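PDB 6DX2: RNA-dependent RNA polymerase from Dera Ghazi Khan orthonairovirus, which probably catalyses RNA-directed RNA synthesis as the whole L protein and, through the viral OTU protease domain present here, acts as a deubiquitinase. Local coordinates for residues Gly38-Phe44 against Asn96-Gly101; Ser46-Leu50 against Ile151-Gln155; Lys62-Ala66 against Tyr89-Arg95. All coordinates share one frame. Residues are numbered along the deposited sequence.

Overall arrangement
All three contacts belong to the viral OTU cysteine protease domain. Interactions 1 and 2 use successive parts of helix 42-52: its N-terminal turn meets the loop 96-101, and the next turns pack on strand 150-156. They touch where F43 and C42 reach I151. Interaction 3 pairs helices 58-71 and 86-93, and touches interaction 1 through Y98 and K62 against the F44 ring. Interactions 2 and 3 do not touch. All are partly buried. Interaction 1 combines one direct hydrogen bond, bridging waters and aromatic contacts; interaction 2, nearest the chain's centre, is mainly apolar, with one bridging water and no direct hydrogen bond; interaction 3, farthest from that centre, joins an apolar seam to one lysine bond.

Interaction 1 (Gly38-Phe44 against Asn96-Gly101); sequences GDGNCFF and NYYWGG
The loop 38-41 turns into helix 42-52 and faces the irregular loop 96-101; G40 CA lies 4.0 Å from Y97 CA, and F43 CA 5.1 Å from G100 CA. D39 to C42 form a type I beta turn, with C42 N bonded to D39 O (3.0 Å) and N41 N capped by D39 OD1 (2.8 Å); D39 OD2 bonds Y45 OH. G40 CA sits over the W99 six-membered ring in a CH-pi contact, 3.5 Å from its centroid; a CB here would clash with Y97 O and W99 NE1. N41 (chi1 m) accepts from Y97 N at OD1 (2.9 Å), Y97 being in the left-handed region (66/21). One water links N41 OD1 to Y98 O; another joins G40 O, F43 N and G100 N. C42 (chi1 p) brings SG obliquely to W99, 3.8 Å from CZ3. F43 (chi1 t) sets CB 3.6 Å from G100 CA, and F44 (chi1 m) puts CZ 4.1 Å from Y98 CD1. The sequence DGNC is the OTU protease signature, whose cysteine is the nucleophile in the family, so C42 is probably catalytic. Indole, N41-to-Y97 bond and waters thus hold loop 96-101 against the turn carrying the probable nucleophile.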
ATOM      1  N   GLY A  38      11.645   9.078  -7.023  1.00 46.60           N
ATOM      2  CA  GLY A  38      11.914   7.652  -7.037  1.00 45.80           C
ATOM      3  C   GLY A  38      12.938   7.105  -6.058  1.00 49.86           C
ATOM      4  O   GLY A  38      13.586   6.092  -6.333  1.00 62.10           O
ATOM      5  N   ASP A  39      13.079   7.697  -4.903  1.00 37.60           N
ATOM      6  CA  ASP A  39      13.993   7.123  -3.936  1.00 35.89           C
ATOM      7  C   ASP A  39      13.257   6.093  -3.072  1.00 34.54           C
ATOM      8  O   ASP A  39      12.063   5.823  -3.248  1.00 35.21           O
ATOM      9  CB  ASP A  39      14.620   8.184  -3.040  1.00 36.90           C
ATOM     10  CG  ASP A  39      13.580   8.993  -2.242  1.00 41.83           C
ATOM     11  OD1 ASP A  39      12.691   8.391  -1.605  1.00 36.94           O
ATOM     12  OD2 ASP A  39      13.675  10.253  -2.206  1.00 41.40           O
ATOM     13  N   GLY A  40      13.983   5.577  -2.086  1.00 34.26           N
ATOM     14  CA  GLY A  40      13.488   4.480  -1.249  1.00 33.89           C
ATOM     15  C   GLY A  40      12.338   4.845  -0.326  1.00 35.04           C
ATOM     16  O   GLY A  40      11.688   3.941   0.217  1.00 35.20           O
ATOM     17  N   ASN A  41      12.023   6.119  -0.194  1.00 33.25           N
ATOM     18  CA  ASN A  41      10.859   6.567   0.558  1.00 32.80           C
ATOM     19  C   ASN A  41       9.552   6.568  -0.245  1.00 32.13           C
ATOM     20  O   ASN A  41       8.555   7.069   0.267  1.00 31.84           O
ATOM     21  CB  ASN A  41      11.123   7.989   1.069  1.00 33.45           C
ATOM     22  CG  ASN A  41      12.414   8.066   1.866  1.00 37.20           C
ATOM     23  OD1 ASN A  41      12.753   7.154   2.596  1.00 34.86           O
ATOM     24  ND2 ASN A  41      13.158   9.189   1.729  1.00 36.48           N
ATOM     25  N   CYS A  42       9.571   6.124  -1.516  1.00 31.24           N
ATOM     26  CA  CYS A  42       8.448   6.324  -2.431  1.00 34.29           C
ATOM     27  C   CYS A  42       7.127   5.709  -1.930  1.00 27.79           C
ATOM     28  O   CYS A  42       6.079   6.280  -2.235  1.00 29.91           O
ATOM     29  CB  CYS A  42       8.771   5.785  -3.824  1.00 33.19           C
ATOM     30  SG  CYS A  42       9.165   4.019  -3.864  1.00 34.37           S
ATOM     31  N   PHE A  43       7.144   4.599  -1.161  1.00 27.21           N
ATOM     32  CA  PHE A  43       5.904   4.057  -0.632  1.00 27.17           C
ATOM     33  C   PHE A  43       5.260   5.099   0.261  1.00 28.45           C
ATOM     34  O   PHE A  43       4.065   5.387   0.128  1.00 27.29           O
ATOM     35  CB  PHE A  43       6.194   2.758   0.141  1.00 26.90           C
ATOM     36  CG  PHE A  43       4.992   2.205   0.846  1.00 26.55           C
ATOM     37  CD1 PHE A  43       4.226   1.220   0.236  1.00 30.03           C
ATOM     38  CD2 PHE A  43       4.598   2.718   2.071  1.00 29.02           C
ATOM     39  CE1 PHE A  43       3.086   0.716   0.874  1.00 31.54           C
ATOM     40  CE2 PHE A  43       3.430   2.230   2.719  1.00 33.48           C
ATOM     41  CZ  PHE A  43       2.691   1.211   2.094  1.00 31.71           C
ATOM     42  N   PHE A  44       6.087   5.772   1.070  1.00 26.65           N
ATOM     43  CA  PHE A  44       5.605   6.747   2.031  1.00 27.06           C
ATOM     44  C   PHE A  44       5.268   8.056   1.362  1.00 31.10           C
ATOM     45  O   PHE A  44       4.319   8.703   1.772  1.00 31.51           O
ATOM     46  CB  PHE A  44       6.649   6.905   3.162  1.00 28.26           C
ATOM     47  CG  PHE A  44       7.014   5.539   3.806  1.00 28.97           C
ATOM     48  CD1 PHE A  44       6.121   4.898   4.692  1.00 35.60           C
ATOM     49  CD2 PHE A  44       8.162   4.852   3.365  1.00 30.88           C
ATOM     50  CE1 PHE A  44       6.455   3.637   5.223  1.00 33.54           C
ATOM     51  CE2 PHE A  44       8.483   3.612   3.846  1.00 29.48           C
ATOM     52  CZ  PHE A  44       7.629   2.984   4.760  1.00 32.33           C
ATOM     53  N   ASN A  96      15.733   6.281   6.937  1.00 42.95           N
ATOM     54  CA  ASN A  96      15.527   6.792   5.589  1.00 43.00           C
ATOM     55  C   ASN A  96      15.843   5.704   4.568  1.00 39.79           C
ATOM     56  O   ASN A  96      16.726   4.856   4.784  1.00 37.73           O
ATOM     57  CB  ASN A  96      16.416   7.993   5.287  1.00 43.07           C
ATOM     58  CG  ASN A  96      15.974   9.283   5.984  1.00 48.98           C
ATOM     59  OD1 ASN A  96      14.820   9.467   6.374  1.00 48.48           O
ATOM     60  ND2 ASN A  96      16.915  10.199   6.116  1.00 48.49           N
ATOM     61  N   TYR A  97      15.083   5.733   3.460  1.00 36.17           N
ATOM     62  CA  TYR A  97      15.228   4.849   2.315  1.00 36.37           C
ATOM     63  C   TYR A  97      14.909   3.408   2.658  1.00 36.40           C
ATOM     64  O   TYR A  97      15.323   2.498   1.930  1.00 42.72           O
ATOM     65  CB  TYR A  97      16.642   4.974   1.694  1.00 36.05           C
ATOM     66  CG  TYR A  97      17.004   6.426   1.642  1.00 43.51           C
ATOM     67  CD1 TYR A  97      16.223   7.321   0.899  1.00 43.01           C
ATOM     68  CD2 TYR A  97      18.085   6.922   2.340  1.00 50.92           C
ATOM     69  CE1 TYR A  97      16.527   8.667   0.864  1.00 43.11           C
ATOM     70  CE2 TYR A  97      18.406   8.276   2.292  1.00 53.24           C
ATOM     71  CZ  TYR A  97      17.612   9.133   1.559  1.00 51.91           C
ATOM     72  OH  TYR A  97      17.917  10.482   1.513  1.00 58.46           O
ATOM     73  N   TYR A  98      14.156   3.174   3.740  1.00 32.17           N
ATOM     74  CA  TYR A  98      13.596   1.854   3.950  1.00 33.63           C
ATOM     75  C   TYR A  98      12.485   1.648   2.929  1.00 30.63           C
ATOM     76  O   TYR A  98      11.597   2.508   2.776  1.00 31.10           O
ATOM     77  CB  TYR A  98      13.045   1.755   5.376  1.00 32.60           C
ATOM     78  CG  TYR A  98      12.216   0.546   5.627  1.00 30.87           C
ATOM     79  CD1 TYR A  98      10.843   0.557   5.371  1.00 32.02           C
ATOM     80  CD2 TYR A  98      12.792  -0.611   6.102  1.00 34.42           C
ATOM     81  CE1 TYR A  98      10.044  -0.586   5.613  1.00 36.58           C
ATOM     82  CE2 TYR A  98      12.031  -1.749   6.357  1.00 35.63           C
ATOM     83  CZ  TYR A  98      10.664  -1.727   6.117  1.00 36.03           C
ATOM     84  OH  TYR A  98       9.876  -2.833   6.333  1.00 40.43           O
ATOM     85  N   TRP A  99      12.542   0.552   2.186  1.00 28.97           N
ATOM     86  CA  TRP A  99      11.565   0.380   1.100  1.00 31.42           C
ATOM     87  C   TRP A  99      10.278  -0.208   1.639  1.00 30.23           C
ATOM     88  O   TRP A  99      10.260  -1.344   2.089  1.00 31.09           O
ATOM     89  CB  TRP A  99      12.139  -0.493  -0.020  1.00 33.76           C
ATOM     90  CG  TRP A  99      13.176   0.246  -0.787  1.00 30.74           C
ATOM     91  CD1 TRP A  99      14.489   0.493  -0.379  1.00 31.02           C
ATOM     92  CD2 TRP A  99      13.029   0.876  -2.072  1.00 32.41           C
ATOM     93  NE1 TRP A  99      15.139   1.218  -1.343  1.00 34.05           N
ATOM     94  CE2 TRP A  99      14.286   1.471  -2.388  1.00 32.56           C
ATOM     95  CE3 TRP A  99      11.975   0.996  -3.001  1.00 34.06           C
ATOM     96  CZ2 TRP A  99      14.516   2.207  -3.576  1.00 36.65           C
ATOM     97  CZ3 TRP A  99      12.207   1.728  -4.174  1.00 33.74           C
ATOM     98  CH2 TRP A  99      13.494   2.313  -4.457  1.00 36.27           C
ATOM     99  N   GLY A 100       9.184   0.558   1.522  1.00 28.91           N
ATOM    100  CA  GLY A 100       7.882   0.096   1.965  1.00 31.26           C
ATOM    101  C   GLY A 100       7.218  -0.860   0.996  1.00 27.71           C
ATOM    102  O   GLY A 100       7.472  -0.850  -0.207  1.00 29.34           O
ATOM    103  N   GLY A 101       6.371  -1.687   1.565  1.00 29.87           N
ATOM    104  CA  GLY A 101       5.662  -2.638   0.743  1.00 30.02           C
ATOM    105  C   GLY A 101       4.509  -3.215   1.505  1.00 30.67           C
ATOM    106  O   GLY A 101       3.910  -2.532   2.333  1.00 28.72           O
TER
HETATM  107  O   HOH W   1       9.330   2.926  -0.300  1.00 31.22           O
HETATM  108  O   HOH W   2      11.607   4.954   3.777  1.00 34.73           O
HETATM  109  O   HOH W   3      15.494  11.368   2.239  1.00 67.37           O

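Interaction 2 (Ser46-Leu50 against Ile151-Gln155); sequences SVSFL and IEPLQ
This is a mainly apolar helix-on-sheet contact, where one side of helix 42-52 rests on strand 150-156, second from the edge of the domain's mixed sheet. Segment 46-50 is regular helix (L50 N to S46 O, 3.1 Å) and segment 151-155 is extended. Their N-to-C directions are nearly parallel, at a signed crossing angle of -21° and a closest axis approach of 7.6 Å. S46 CA and P153 CA, 4.9 Å apart, are the nearest CA pair. S46 (chi1 m) points toward the strand: its OG lies 3.3 Å from P153 CD and 3.3 Å from I151 O, while the hydroxyl is hydrogen-bonded to C42 O within its own helix. The layout is that of the OTU fold, in which the helix begun by the DGNC cysteine packs on the very strand that, by family analogy, begins at the probable catalytic histidine. One turn on, F49 (chi1 t) brings CD2 to 3.9 Å from P153 CG, and its ring edge faces Q155 OE1. L50 (m, t) bends its side chain over the strand, with CG 3.7 Å from P153 CB, CD2 3.6 Å from Q155 CG and the same CD2 3.4 Å from L154 O. P153 therefore fits against S46, F49 and L50 together. At the C-terminal ends a water bridges L50 O (2.9 Å) and Q155 NE2 (3.1 Å), the latter amide also bonding E53.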
ATOM      1  N   SER A  46       4.032   8.134  -1.567  1.00 28.20           N
ATOM      2  CA  SER A  46       2.812   7.833  -2.292  1.00 29.44           C
ATOM      3  C   SER A  46       1.611   7.880  -1.369  1.00 30.75           C
ATOM      4  O   SER A  46       0.560   8.452  -1.738  1.00 28.06           O
ATOM      5  CB  SER A  46       2.945   6.475  -2.956  1.00 28.90           C
ATOM      6  OG  SER A  46       3.880   6.529  -4.018  1.00 31.18           O
ATOM      7  N   VAL A  47       1.728   7.244  -0.201  1.00 29.55           N
ATOM      8  CA  VAL A  47       0.640   7.270   0.776  1.00 28.13           C
ATOM      9  C   VAL A  47       0.385   8.698   1.236  1.00 30.64           C
ATOM     10  O   VAL A  47      -0.770   9.143   1.298  1.00 30.27           O
ATOM     11  CB  VAL A  47       0.984   6.354   1.955  1.00 29.97           C
ATOM     12  CG1 VAL A  47       0.012   6.632   3.134  1.00 40.34           C
ATOM     13  CG2 VAL A  47       0.876   4.943   1.437  1.00 30.34           C
ATOM     14  N   SER A  48       1.467   9.476   1.475  1.00 28.97           N
ATOM     15  CA  SER A  48       1.266  10.856   1.879  1.00 27.42           C
ATOM     16  C   SER A  48       0.533  11.631   0.770  1.00 33.65           C
ATOM     17  O   SER A  48      -0.365  12.432   1.043  1.00 30.32           O
ATOM     18  CB  SER A  48       2.612  11.526   2.192  1.00 31.06           C
ATOM     19  OG  SER A  48       2.454  12.865   2.656  1.00 34.03           O
ATOM     20  N   PHE A  49       0.919  11.409  -0.489  1.00 28.11           N
ATOM     21  CA  PHE A  49       0.246  12.127  -1.573  1.00 30.69           C
ATOM     22  C   PHE A  49      -1.249  11.853  -1.563  1.00 30.49           C
ATOM     23  O   PHE A  49      -2.055  12.785  -1.752  1.00 32.78           O
ATOM     24  CB  PHE A  49       0.810  11.734  -2.942  1.00 31.87           C
ATOM     25  CG  PHE A  49       0.177  12.554  -4.072  1.00 36.95           C
ATOM     26  CD1 PHE A  49       0.531  13.872  -4.251  1.00 44.92           C
ATOM     27  CD2 PHE A  49      -0.848  12.020  -4.834  1.00 35.93           C
ATOM     28  CE1 PHE A  49      -0.060  14.664  -5.273  1.00 49.27           C
ATOM     29  CE2 PHE A  49      -1.452  12.794  -5.832  1.00 43.32           C
ATOM     30  CZ  PHE A  49      -1.042  14.111  -6.039  1.00 51.08           C
ATOM     31  N   LEU A  50      -1.620  10.584  -1.377  1.00 30.22           N
ATOM     32  CA  LEU A  50      -3.032  10.213  -1.433  1.00 30.75           C
ATOM     33  C   LEU A  50      -3.806  10.697  -0.221  1.00 32.34           C
ATOM     34  O   LEU A  50      -5.014  10.978  -0.348  1.00 36.56           O
ATOM     35  CB  LEU A  50      -3.168   8.715  -1.596  1.00 28.41           C
ATOM     36  CG  LEU A  50      -2.701   8.243  -2.981  1.00 28.49           C
ATOM     37  CD1 LEU A  50      -2.683   6.753  -3.014  1.00 31.48           C
ATOM     38  CD2 LEU A  50      -3.622   8.768  -4.132  1.00 33.58           C
ATOM     39  N   ILE A 151       7.056   2.677  -6.490  1.00 41.10           N
ATOM     40  CA  ILE A 151       5.673   2.814  -6.099  1.00 37.11           C
ATOM     41  C   ILE A 151       5.245   4.208  -6.477  1.00 37.81           C
ATOM     42  O   ILE A 151       5.969   5.188  -6.223  1.00 40.87           O
ATOM     43  CB  ILE A 151       5.466   2.550  -4.596  1.00 40.93           C
ATOM     44  CG1 ILE A 151       5.763   1.089  -4.312  1.00 47.57           C
ATOM     45  CG2 ILE A 151       4.043   2.988  -4.128  1.00 39.21           C
ATOM     46  CD1 ILE A 151       5.461   0.709  -2.950  1.00 56.96           C
ATOM     47  N   GLU A 152       4.081   4.293  -7.119  1.00 37.93           N
ATOM     48  CA  GLU A 152       3.457   5.561  -7.441  1.00 39.26           C
ATOM     49  C   GLU A 152       2.003   5.551  -6.978  1.00 34.00           C
ATOM     50  O   GLU A 152       1.342   4.504  -6.968  1.00 33.70           O
ATOM     51  CB  GLU A 152       3.523   5.827  -8.949  1.00 38.90           C
ATOM     52  CG  GLU A 152       4.922   5.575  -9.555  1.00 47.58           C
ATOM     53  CD  GLU A 152       6.013   6.545  -9.068  1.00 64.86           C
ATOM     54  OE1 GLU A 152       5.657   7.628  -8.546  1.00 56.26           O
ATOM     55  OE2 GLU A 152       7.231   6.224  -9.237  1.00 67.24           O
ATOM     56  N   PRO A 153       1.491   6.684  -6.546  1.00 30.85           N
ATOM     57  CA  PRO A 153       0.050   6.766  -6.239  1.00 33.27           C
ATOM     58  C   PRO A 153      -0.807   6.707  -7.506  1.00 32.64           C
ATOM     59  O   PRO A 153      -0.415   7.210  -8.550  1.00 36.58           O
ATOM     60  CB  PRO A 153      -0.071   8.138  -5.545  1.00 36.09           C
ATOM     61  CG  PRO A 153       1.160   8.880  -5.876  1.00 38.23           C
ATOM     62  CD  PRO A 153       2.179   7.983  -6.452  1.00 34.00           C
ATOM     63  N   LEU A 154      -1.996   6.115  -7.391  1.00 30.87           N
ATOM     64  CA  LEU A 154      -3.014   6.139  -8.440  1.00 34.84           C
ATOM     65  C   LEU A 154      -4.230   6.883  -7.919  1.00 37.87           C
ATOM     66  O   LEU A 154      -4.560   6.756  -6.753  1.00 35.36           O
ATOM     67  CB  LEU A 154      -3.438   4.698  -8.794  1.00 34.75           C
ATOM     68  CG  LEU A 154      -2.269   3.849  -9.358  1.00 31.25           C
ATOM     69  CD1 LEU A 154      -2.797   2.370  -9.316  1.00 33.01           C
ATOM     70  CD2 LEU A 154      -1.928   4.360 -10.763  1.00 36.21           C
ATOM     71  N   GLN A 155      -4.957   7.589  -8.799  1.00 37.33           N
ATOM     72  CA  GLN A 155      -6.289   8.096  -8.438  1.00 37.06           C
ATOM     73  C   GLN A 155      -7.293   7.701  -9.500  1.00 38.74           C
ATOM     74  O   GLN A 155      -6.956   7.646 -10.687  1.00 44.48           O
ATOM     75  CB  GLN A 155      -6.236   9.630  -8.276  1.00 41.12           C
ATOM     76  CG  GLN A 155      -5.255   9.989  -7.137  1.00 48.64           C
ATOM     77  CD  GLN A 155      -5.213  11.454  -6.781  1.00 60.27           C
ATOM     78  OE1 GLN A 155      -4.815  12.301  -7.593  1.00 62.08           O
ATOM     79  NE2 GLN A 155      -5.581  11.762  -5.535  1.00 62.72           N
TER
HETATM   80  O   HOH W   4      -6.451  10.523  -2.802  1.00 51.73           O

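Interaction 3 (Lys62-Ala66 against Tyr89-Arg95); sequences KNTIA and YRADMLR
Helix 89-93 runs antiparallel to helix 62-66 (170°), their axes 10.3 Å apart at closest; A66 CA pairs with R90 CA (5.6 Å) and K62 CA with L94 CA (6.4 Å). Y89 (chi1 t) turns its ring edge to I65, CE2 4.1 Å from CG2, while its hydroxyl bonds E104. R90 lays its aliphatic part along A66, CD 3.3 Å from A66 O, and sends NH2 to S86. M93 (chi1 t, chi2 m, chi3 m) fills the groove between the helices: its CE lies 3.6 Å from I65 CG2 and 3.8 Å from A66 CB. M93 O accepts from K62 NZ (2.8 Å), whose side chain also makes a cation-pi contact with F44. L94 places CD1 4.3 Å from A66 CB, and its carbonyl O is joined to K62 NZ by a water, 2.9 Å from each. The closer CA approach at A66 and R90 is consistent with the small side chain of A66. Such an antiparallel helix pair is part of the helical region flanking the sheet in OTU proteases.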
ATOM      1  N   LYS A  62       5.148   7.099   8.704  1.00 38.14           N
ATOM      2  CA  LYS A  62       6.021   6.123   9.354  1.00 39.67           C
ATOM      3  C   LYS A  62       5.800   6.086  10.851  1.00 37.10           C
ATOM      4  O   LYS A  62       5.885   5.019  11.464  1.00 39.67           O
ATOM      5  CB  LYS A  62       7.502   6.441   9.085  1.00 40.14           C
ATOM      6  CG  LYS A  62       7.905   6.087   7.641  1.00 41.95           C
ATOM      7  CD  LYS A  62       9.405   6.313   7.489  1.00 44.21           C
ATOM      8  CE  LYS A  62       9.974   5.258   6.607  1.00 39.16           C
ATOM      9  NZ  LYS A  62      11.436   5.323   6.573  1.00 34.92           N
ATOM     10  N   ASN A  63       5.630   7.262  11.484  1.00 36.29           N
ATOM     11  CA  ASN A  63       5.463   7.274  12.934  1.00 37.42           C
ATOM     12  C   ASN A  63       4.160   6.603  13.338  1.00 36.17           C
ATOM     13  O   ASN A  63       4.102   5.917  14.369  1.00 38.56           O
ATOM     14  CB  ASN A  63       5.526   8.710  13.464  1.00 43.84           C
ATOM     15  CG  ASN A  63       6.931   9.293  13.362  1.00 49.56           C
ATOM     16  OD1 ASN A  63       7.903   8.552  13.362  1.00 49.25           O
ATOM     17  ND2 ASN A  63       7.038  10.615  13.283  1.00 50.26           N
ATOM     18  N   THR A  64       3.120   6.785  12.518  1.00 35.56           N
ATOM     19  CA  THR A  64       1.847   6.121  12.746  1.00 38.24           C
ATOM     20  C   THR A  64       2.000   4.612  12.637  1.00 35.53           C
ATOM     21  O   THR A  64       1.522   3.869  13.505  1.00 35.79           O
ATOM     22  CB  THR A  64       0.818   6.656  11.751  1.00 37.45           C
ATOM     23  OG1 THR A  64       0.562   8.030  12.069  1.00 37.69           O
ATOM     24  CG2 THR A  64      -0.454   5.875  11.896  1.00 42.77           C
ATOM     25  N   ILE A  65       2.740   4.157  11.624  1.00 36.54           N
ATOM     26  CA  ILE A  65       3.005   2.725  11.481  1.00 36.90           C
ATOM     27  C   ILE A  65       3.768   2.211  12.695  1.00 34.22           C
ATOM     28  O   ILE A  65       3.501   1.118  13.223  1.00 36.55           O
ATOM     29  CB  ILE A  65       3.800   2.471  10.195  1.00 35.20           C
ATOM     30  CG1 ILE A  65       2.931   2.771   8.988  1.00 30.90           C
ATOM     31  CG2 ILE A  65       4.338   1.010  10.151  1.00 38.98           C
ATOM     32  CD1 ILE A  65       3.790   2.785   7.707  1.00 33.13           C
ATOM     33  N   ALA A  66       4.740   2.987  13.151  1.00 34.09           N
ATOM     34  CA  ALA A  66       5.545   2.541  14.258  1.00 34.96           C
ATOM     35  C   ALA A  66       4.691   2.417  15.517  1.00 38.07           C
ATOM     36  O   ALA A  66       4.876   1.491  16.298  1.00 41.32           O
ATOM     37  CB  ALA A  66       6.716   3.503  14.465  1.00 35.33           C
ATOM     38  N   TYR A  89      11.677  -4.218  14.119  1.00 42.17           N
ATOM     39  CA  TYR A  89      10.949  -3.716  12.969  1.00 38.93           C
ATOM     40  C   TYR A  89      10.965  -2.195  12.957  1.00 40.79           C
ATOM     41  O   TYR A  89      11.266  -1.562  11.920  1.00 40.23           O
ATOM     42  CB  TYR A  89       9.506  -4.231  12.960  1.00 40.55           C
ATOM     43  CG  TYR A  89       8.657  -3.534  11.876  1.00 35.67           C
ATOM     44  CD1 TYR A  89       8.912  -3.728  10.520  1.00 33.67           C
ATOM     45  CD2 TYR A  89       7.649  -2.656  12.221  1.00 35.01           C
ATOM     46  CE1 TYR A  89       8.215  -3.073   9.569  1.00 34.42           C
ATOM     47  CE2 TYR A  89       6.922  -2.005  11.248  1.00 33.68           C
ATOM     48  CZ  TYR A  89       7.204  -2.223   9.922  1.00 33.84           C
ATOM     49  OH  TYR A  89       6.474  -1.580   8.951  1.00 34.05           O
ATOM     50  N   ARG A  90      10.633  -1.579  14.098  1.00 41.22           N
ATOM     51  CA  ARG A  90      10.490  -0.127  14.079  1.00 41.93           C
ATOM     52  C   ARG A  90      11.817   0.551  13.790  1.00 42.61           C
ATOM     53  O   ARG A  90      11.855   1.543  13.059  1.00 45.22           O
ATOM     54  CB  ARG A  90       9.902   0.382  15.389  1.00 40.13           C
ATOM     55  CG  ARG A  90       8.442  -0.008  15.525  1.00 41.02           C
ATOM     56  CD  ARG A  90       7.953   0.426  16.924  1.00 49.37           C
ATOM     57  NE  ARG A  90       8.070  -0.642  17.916  1.00 62.24           N
ATOM     58  CZ  ARG A  90       8.754  -0.530  19.052  1.00 60.69           C
ATOM     59  NH1 ARG A  90       9.392   0.601  19.326  1.00 65.28           N
ATOM     60  NH2 ARG A  90       8.796  -1.549  19.900  1.00 49.98           N
ATOM     61  N   ALA A  91      12.916   0.006  14.307  1.00 43.80           N
ATOM     62  CA  ALA A  91      14.222   0.630  14.095  1.00 46.29           C
ATOM     63  C   ALA A  91      14.620   0.584  12.620  1.00 47.73           C
ATOM     64  O   ALA A  91      15.214   1.534  12.092  1.00 53.57           O
ATOM     65  CB  ALA A  91      15.282  -0.058  14.957  1.00 50.50           C
ATOM     66  N   ASP A  92      14.303  -0.514  11.943  1.00 43.76           N
ATOM     67  CA  ASP A  92      14.605  -0.619  10.517  1.00 39.93           C
ATOM     68  C   ASP A  92      13.681   0.270   9.687  1.00 39.38           C
ATOM     69  O   ASP A  92      14.138   1.045   8.847  1.00 40.28           O
ATOM     70  CB  ASP A  92      14.460  -2.070  10.068  1.00 45.97           C
ATOM     71  CG  ASP A  92      15.250  -2.368   8.812  1.00 64.55           C
ATOM     72  OD1 ASP A  92      16.297  -1.709   8.615  1.00 66.40           O
ATOM     73  OD2 ASP A  92      14.827  -3.244   8.022  1.00 68.70           O
ATOM     74  N   MET A  93      12.369   0.150   9.901  1.00 37.70           N
ATOM     75  CA  MET A  93      11.404   0.871   9.074  1.00 35.67           C
ATOM     76  C   MET A  93      11.584   2.379   9.200  1.00 34.72           C
ATOM     77  O   MET A  93      11.359   3.107   8.220  1.00 36.46           O
ATOM     78  CB  MET A  93       9.974   0.432   9.467  1.00 35.79           C
ATOM     79  CG  MET A  93       8.840   1.050   8.736  1.00 34.99           C
ATOM     80  SD  MET A  93       8.356   2.653   9.453  1.00 38.49           S
ATOM     81  CE  MET A  93       7.649   2.110  11.020  1.00 41.02           C
ATOM     82  N   LEU A  94      11.988   2.864  10.364  1.00 35.73           N
ATOM     83  CA  LEU A  94      12.060   4.304  10.557  1.00 39.66           C
ATOM     84  C   LEU A  94      13.261   4.931   9.864  1.00 42.25           C
ATOM     85  O   LEU A  94      13.393   6.159   9.847  1.00 44.38           O
ATOM     86  CB  LEU A  94      12.130   4.629  12.044  1.00 39.55           C
ATOM     87  CG  LEU A  94      10.748   4.479  12.685  1.00 39.62           C
ATOM     88  CD1 LEU A  94      10.849   4.491  14.192  1.00 44.46           C
ATOM     89  CD2 LEU A  94       9.828   5.592  12.179  1.00 44.18           C
ATOM     90  N   ARG A  95      14.162   4.123   9.335  1.00 40.71           N
ATOM     91  CA  ARG A  95      15.348   4.674   8.729  1.00 38.81           C
ATOM     92  C   ARG A  95      15.014   5.225   7.356  1.00 37.56           C
ATOM     93  O   ARG A  95      14.173   4.685   6.656  1.00 36.57           O
ATOM     94  CB  ARG A  95      16.417   3.599   8.600  1.00 43.41           C
ATOM     95  CG  ARG A  95      16.955   3.096   9.904  1.00 51.38           C
ATOM     96  CD  ARG A  95      18.238   2.366   9.632  1.00 72.89           C
ATOM     97  NE  ARG A  95      19.050   3.036   8.608  1.00 81.62           N
ATOM     98  CZ  ARG A  95      19.660   2.414   7.599  1.00 81.93           C
ATOM     99  NH1 ARG A  95      19.560   1.097   7.455  1.00 79.58           N
ATOM    100  NH2 ARG A  95      20.378   3.109   6.732  1.00 80.18           N
TER
HETATM  101  O   HOH W   5      12.748   7.699   7.467  1.00 41.95           O